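Local coordinates for DNA/pantothenate metabolism flavoprotein (Streptomyces sparsogenes DSM 40356, PDB 7CFU) that binds flavin mononucleotide and, as an FMN-dependent cysteine decarboxylase, probably removes the carboxyl group oxidatively from a C-terminal cysteine of a peptide precursor, at residues L112-A116 with H117-D121; D156-E160 with D161-I165. All coordinates share one frame; numbering follows the deposited sequence.

Contact 1 of 2, residues L112-A116 with H117-D121; sequences LAKAA and HGIAD. With FMN (flavin mononucleotide), chain B.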
loop_
_atom_site.group_PDB
_atom_site.type_symbol
_atom_site.label_atom_id
_atom_site.label_comp_id
_atom_site.label_asym_id
_atom_site.label_seq_id
_atom_site.Cartn_x
_atom_site.Cartn_y
_atom_site.Cartn_z
ATOM N N LEU A 112 25.641 20.746 12.513
ATOM C CA LEU A 112 26.281 21.973 12.988
ATOM C C LEU A 112 25.460 23.192 12.618
ATOM O O LEU A 112 25.244 24.087 13.447
ATOM C CB LEU A 112 27.682 22.113 12.398
ATOM C CG LEU A 112 28.720 21.049 12.722
ATOM C CD1 LEU A 112 30.022 21.375 12.006
ATOM C CD2 LEU A 112 28.921 20.961 14.224
ATOM N N ALA A 113 24.969 23.232 11.381
ATOM C CA ALA A 113 24.161 24.361 10.942
ATOM C C ALA A 113 22.876 24.467 11.756
ATOM O O ALA A 113 22.510 25.550 12.227
ATOM C CB ALA A 113 23.854 24.219 9.456
ATOM N N LYS A 114 22.183 23.345 11.954
ATOM C CA LYS A 114 20.921 23.405 12.684
ATOM C C LYS A 114 21.146 23.791 14.143
ATOM O O LYS A 114 20.437 24.653 14.683
ATOM C CB LYS A 114 20.202 22.060 12.579
ATOM C CG LYS A 114 19.660 21.739 11.187
ATOM C CD LYS A 114 18.970 20.364 11.170
ATOM C CE LYS A 114 18.320 20.082 9.810
ATOM N NZ LYS A 114 17.683 18.739 9.776
ATOM N N ALA A 115 22.140 23.181 14.795
ATOM C CA ALA A 115 22.397 23.513 16.192
ATOM C C ALA A 115 22.863 24.956 16.333
ATOM O O ALA A 115 22.435 25.665 17.253
ATOM C CB ALA A 115 23.430 22.546 16.780
ATOM N N ALA A 116 23.696 25.427 15.398
ATOM C CA ALA A 116 24.203 26.793 15.502
ATOM C C ALA A 116 23.088 27.821 15.368
ATOM O O ALA A 116 23.203 28.919 15.918
ATOM C CB ALA A 116 25.283 27.056 14.453
ATOM N N HIS A 117 22.001 27.492 14.665
ATOM C CA HIS A 117 20.944 28.467 14.410
ATOM C C HIS A 117 19.641 28.164 15.141
ATOM O O HIS A 117 18.637 28.842 14.895
ATOM C CB HIS A 117 20.691 28.585 12.907
ATOM C CG HIS A 117 21.887 29.073 12.149
ATOM N ND1 HIS A 117 22.759 28.223 11.498
ATOM C CD2 HIS A 117 22.400 30.317 12.008
ATOM C CE1 HIS A 117 23.737 28.928 10.957
ATOM N NE2 HIS A 117 23.546 30.199 11.256
ATOM N N GLY A 118 19.631 27.186 16.043
ATOM C CA GLY A 118 18.415 26.904 16.778
ATOM C C GLY A 118 17.298 26.315 15.950
ATOM O O GLY A 118 16.126 26.438 16.320
ATOM N N ILE A 119 17.631 25.674 14.830
ATOM C CA ILE A 119 16.649 24.905 14.084
ATOM C C ILE A 119 16.341 23.636 14.871
ATOM O O ILE A 119 17.233 23.022 15.467
ATOM C CB ILE A 119 17.192 24.596 12.675
ATOM C CG1 ILE A 119 17.288 25.888 11.858
ATOM C CG2 ILE A 119 16.362 23.508 11.964
ATOM C CD1 ILE A 119 18.187 25.777 10.669
ATOM N N ALA A 120 15.063 23.256 14.916
ATOM C CA ALA A 120 14.618 22.103 15.685
ATOM C C ALA A 120 13.555 21.356 14.875
ATOM O O ALA A 120 12.384 21.304 15.253
ATOM C CB ALA A 120 14.075 22.532 17.048
ATOM N N ASP A 121 13.950 20.790 13.731
ATOM C CA ASP A 121 12.977 20.192 12.819
ATOM C C ASP A 121 13.007 18.668 12.819
ATOM O O ASP A 121 12.469 18.049 11.894
ATOM C CB ASP A 121 13.156 20.738 11.395
ATOM C CG ASP A 121 14.494 20.372 10.770
ATOM O OD1 ASP A 121 15.326 19.703 11.423
ATOM O OD2 ASP A 121 14.707 20.762 9.600
HETATM N N1 FMN B . 8.480 22.613 20.125
HETATM C C2 FMN B . 8.426 23.923 20.546
HETATM O O2 FMN B . 9.298 24.712 20.178
HETATM N N3 FMN B . 7.395 24.342 21.376
HETATM C C4 FMN B . 6.416 23.451 21.797
HETATM O O4 FMN B . 5.503 23.824 22.547
HETATM C C4A FMN B . 6.470 22.130 21.369
HETATM N N5 FMN B . 5.500 21.226 21.769
HETATM C C5A FMN B . 5.553 19.921 21.333
HETATM C C6 FMN B . 4.572 19.023 21.735
HETATM C C7 FMN B . 4.623 17.701 21.302
HETATM C C7M FMN B . 3.563 16.723 21.740
HETATM C C8 FMN B . 5.649 17.279 20.463
HETATM C C8M FMN B . 5.680 15.845 20.014
HETATM C C9 FMN B . 6.642 18.181 20.059
HETATM C C9A FMN B . 6.588 19.508 20.493
HETATM N N10 FMN B . 7.562 20.421 20.106
HETATM C C10 FMN B . 7.506 21.720 20.532
HETATM C "C1'" FMN B . 8.682 20.016 19.195
HETATM C "C2'" FMN B . 8.274 20.414 17.784
HETATM O "O2'" FMN B . 7.082 19.721 17.431
HETATM C "C3'" FMN B . 9.425 20.104 16.825
HETATM O "O3'" FMN B . 10.499 20.992 17.051
HETATM C "C4'" FMN B . 8.977 20.174 15.369
HETATM O "O4'" FMN B . 10.056 19.833 14.519
HETATM C "C5'" FMN B . 8.484 21.562 15.003
HETATM O "O5'" FMN B . 7.877 21.429 13.737
HETATM P P FMN B . 7.223 22.687 12.990
HETATM O O1P FMN B . 7.397 22.529 11.486
HETATM O O2P FMN B . 5.755 22.729 13.359
HETATM O O3P FMN B . 7.892 23.957 13.474
HETATM O O HOH W 1 16.002 19.358 7.567
#
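Lys114 and Asp121 form a salt bridge that ties the last turn of helix 109-117 to the loop leaving it. With CG anti to the carbonyl carbon (chi1 -70°) and every later bond extended, the lysine runs out straight and delivers NZ to Asp121 OD1 at 3.0 Å, on the lone pair that faces the other oxygen. The two side chains cross at about a right angle, and a water closes a ring by accepting from NZ and donating to Asp121 OD2. A lysine suits this buried place because its long aliphatic stem can pack while its charge is met at the tip: Ile119 CG2 lies against Lys114 CG at 3.8 Å, crossing the stem. Between Lys114 and Asp121 in the sequence the helix ends in a Schellman motif. Gly118 turns the chain at positive phi (69°), which a residue without a side chain adopts easily, and Ile119 N donates to Lys114 O at 3.0 Å; His117 N reaches the same oxygen from the opposite face of its plane, and Gly118 N adds a weak bond to Ala115 O. His117 folds its ring back along the helix, where ND1 gives its proton to Ala113 O at 2.8 Å, the acceptor 16° out of the ring plane, which fixes the ring's rotation. The methyl of Ala116 lies over one face of this imidazole. His117 also meets the His117 rings of two neighbouring subunits edge-to-face. Ala113 is small enough to sit against Asn154 of helix 149-160, and Ala115 against Leu158. Farther on, Ala120 O accepts from two ribityl hydroxyls of FMN, O3' at 2.6 Å and O4' at 2.8 Å, in a pocket completed by residues of the second subunit.

Contact 2 of 2, residues D156-E160 with D161-I165; sequences DQLRE and DGYRI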
loop_
_atom_site.group_PDB
_atom_site.type_symbol
_atom_site.label_atom_id
_atom_site.label_comp_id
_atom_site.label_asym_id
_atom_site.label_seq_id
_atom_site.Cartn_x
_atom_site.Cartn_y
_atom_site.Cartn_z
ATOM N N ASP A 156 32.275 28.088 15.055
ATOM C CA ASP A 156 32.571 29.188 15.968
ATOM C C ASP A 156 31.352 29.539 16.802
ATOM O O ASP A 156 31.446 29.718 18.024
ATOM C CB ASP A 156 33.036 30.426 15.195
ATOM C CG ASP A 156 34.339 30.198 14.441
ATOM O OD1 ASP A 156 35.104 29.278 14.807
ATOM O OD2 ASP A 156 34.590 30.948 13.470
ATOM N N GLN A 157 30.189 29.639 16.155
ATOM C CA GLN A 157 28.979 30.016 16.871
ATOM C C GLN A 157 28.666 29.024 17.981
ATOM O O GLN A 157 28.238 29.419 19.073
ATOM C CB GLN A 157 27.804 30.107 15.909
ATOM C CG GLN A 157 26.505 30.468 16.594
ATOM C CD GLN A 157 26.553 31.861 17.212
ATOM O OE1 GLN A 157 26.318 32.850 16.528
ATOM N NE2 GLN A 157 26.861 31.938 18.505
ATOM N N LEU A 158 28.876 27.731 17.721
ATOM C CA LEU A 158 28.587 26.718 18.734
ATOM C C LEU A 158 29.557 26.807 19.904
ATOM O O LEU A 158 29.164 26.604 21.057
ATOM C CB LEU A 158 28.630 25.322 18.114
ATOM C CG LEU A 158 27.451 24.949 17.219
ATOM C CD1 LEU A 158 27.782 23.723 16.377
ATOM C CD2 LEU A 158 26.230 24.696 18.090
ATOM N N ARG A 159 30.834 27.082 19.624
ATOM C CA ARG A 159 31.803 27.263 20.700
ATOM C C ARG A 159 31.457 28.478 21.554
ATOM O O ARG A 159 31.540 28.422 22.786
ATOM C CB ARG A 159 33.213 27.375 20.122
ATOM C CG ARG A 159 33.764 26.039 19.653
ATOM C CD ARG A 159 35.122 26.187 19.005
ATOM N NE ARG A 159 35.746 24.885 18.785
ATOM C CZ ARG A 159 36.535 24.607 17.755
ATOM N NH1 ARG A 159 36.796 25.543 16.850
ATOM N NH2 ARG A 159 37.061 23.400 17.629
ATOM N N GLU A 160 31.066 29.583 20.918
ATOM C CA GLU A 160 30.640 30.755 21.676
ATOM C C GLU A 160 29.398 30.459 22.504
ATOM O O GLU A 160 29.215 31.034 23.586
ATOM C CB GLU A 160 30.413 31.931 20.723
ATOM C CG GLU A 160 31.710 32.371 20.024
ATOM C CD GLU A 160 31.524 33.521 19.041
ATOM O OE1 GLU A 160 30.406 34.071 18.960
ATOM O OE2 GLU A 160 32.506 33.879 18.351
ATOM N N ASP A 161 28.551 29.544 22.037
ATOM C CA ASP A 161 27.362 29.170 22.786
ATOM C C ASP A 161 27.647 28.173 23.897
ATOM O O ASP A 161 26.719 27.799 24.621
ATOM C CB ASP A 161 26.303 28.612 21.831
ATOM C CG ASP A 161 25.711 29.681 20.936
ATOM O OD1 ASP A 161 25.942 30.881 21.218
ATOM O OD2 ASP A 161 25.032 29.327 19.943
ATOM N N GLY A 162 28.891 27.734 24.054
ATOM C CA GLY A 162 29.252 26.833 25.132
ATOM C C GLY A 162 29.395 25.375 24.758
ATOM O O GLY A 162 29.608 24.547 25.649
ATOM N N TYR A 163 29.305 25.030 23.476
ATOM C CA TYR A 163 29.440 23.644 23.053
ATOM C C TYR A 163 30.909 23.298 22.824
ATOM O O TYR A 163 31.684 24.113 22.315
ATOM C CB TYR A 163 28.610 23.386 21.789
ATOM C CG TYR A 163 27.111 23.473 22.045
ATOM C CD1 TYR A 163 26.406 22.378 22.547
ATOM C CD2 TYR A 163 26.412 24.654 21.818
ATOM C CE1 TYR A 163 25.042 22.452 22.802
ATOM C CE2 TYR A 163 25.044 24.743 22.078
ATOM C CZ TYR A 163 24.367 23.634 22.564
ATOM O OH TYR A 163 23.017 23.709 22.817
ATOM N N ARG A 164 31.285 22.085 23.223
ATOM C CA ARG A 164 32.622 21.550 22.995
ATOM C C ARG A 164 32.647 20.834 21.651
ATOM O O ARG A 164 31.948 19.830 21.460
ATOM C CB ARG A 164 32.998 20.602 24.134
ATOM C CG ARG A 164 34.318 19.835 24.011
ATOM C CD ARG A 164 35.569 20.672 24.269
ATOM N NE ARG A 164 36.749 19.811 24.378
ATOM C CZ ARG A 164 37.479 19.374 23.356
ATOM N NH1 ARG A 164 37.174 19.715 22.109
ATOM N NH2 ARG A 164 38.520 18.586 23.586
ATOM N N ILE A 165 33.452 21.344 20.727
ATOM C CA ILE A 165 33.562 20.789 19.386
ATOM C C ILE A 165 34.857 19.994 19.292
ATOM O O ILE A 165 35.944 20.528 19.549
ATOM C CB ILE A 165 33.519 21.897 18.325
ATOM C CG1 ILE A 165 32.275 22.757 18.517
ATOM C CG2 ILE A 165 33.575 21.299 16.924
ATOM C CD1 ILE A 165 30.972 22.014 18.315
HETATM O O HOH W 2 35.241 23.813 21.486
#
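Arg159 passes across Ile165 at a slant, with CG 3.8 Å from Ile165 CG1 and NE 3.8 Å from Ile165 CB. The chain is extended from CG to NE, which carries the guanidinium past the isoleucine; there NE donates to a water that also accepts from Ile165 N, and NH2 bridges to Glu167. Replacing Arg159 by an alanine would probably leave Glu167 without its charged mate, the water without one of its donors and this flank of Ile165 bare. Leu158 CB touches Ile165 CD1, buried apolar groups suited to the seam between helix and strand, and Leu158 CD2 meets CD2 of Tyr163, just before the strand, at 3.7 Å. A Schellman motif links helix 149-160 to strand 164-165: Tyr163 N donates to Leu158 O at 2.9 Å, Gly162 N to Arg159 O, and Gly162 takes the positive phi (101°) at which a CB would jam against the preceding carbonyl. Asp161, whose N bonds Gln157 O, sets its carboxylate beside the Gln157 amide, the planes 21° apart, and makes a salt bridge to Arg153 of the second subunit. Farther out, Arg164 pairs its backbone with Thr135 and Ile137 of strand 135-139.

Overall arrangement
Contacts 1 and 2 close two helices that pack side by side, 109-117 and 149-160, with centres about 12 Å apart. Leu158 joins them: its CD1 lies 3.7 Å from Leu112 CD2, and its CD2 lies 3.8 Å from Ala115 CB. Contact 1 holds part of an FMN pocket in its Ala120 and Asp121, and its Lys114 side chain lies about 4 Å from another bound FMN, whereas contact 2 leads into the outermost strand of the five-stranded parallel sheet, the Leu158 side chain about 12 Å from a bound FMN. Both face the second subunit, whose Arg153 reaches Ala116 O in the first and Asp161 in the second, so that one arginine spans both helix ends.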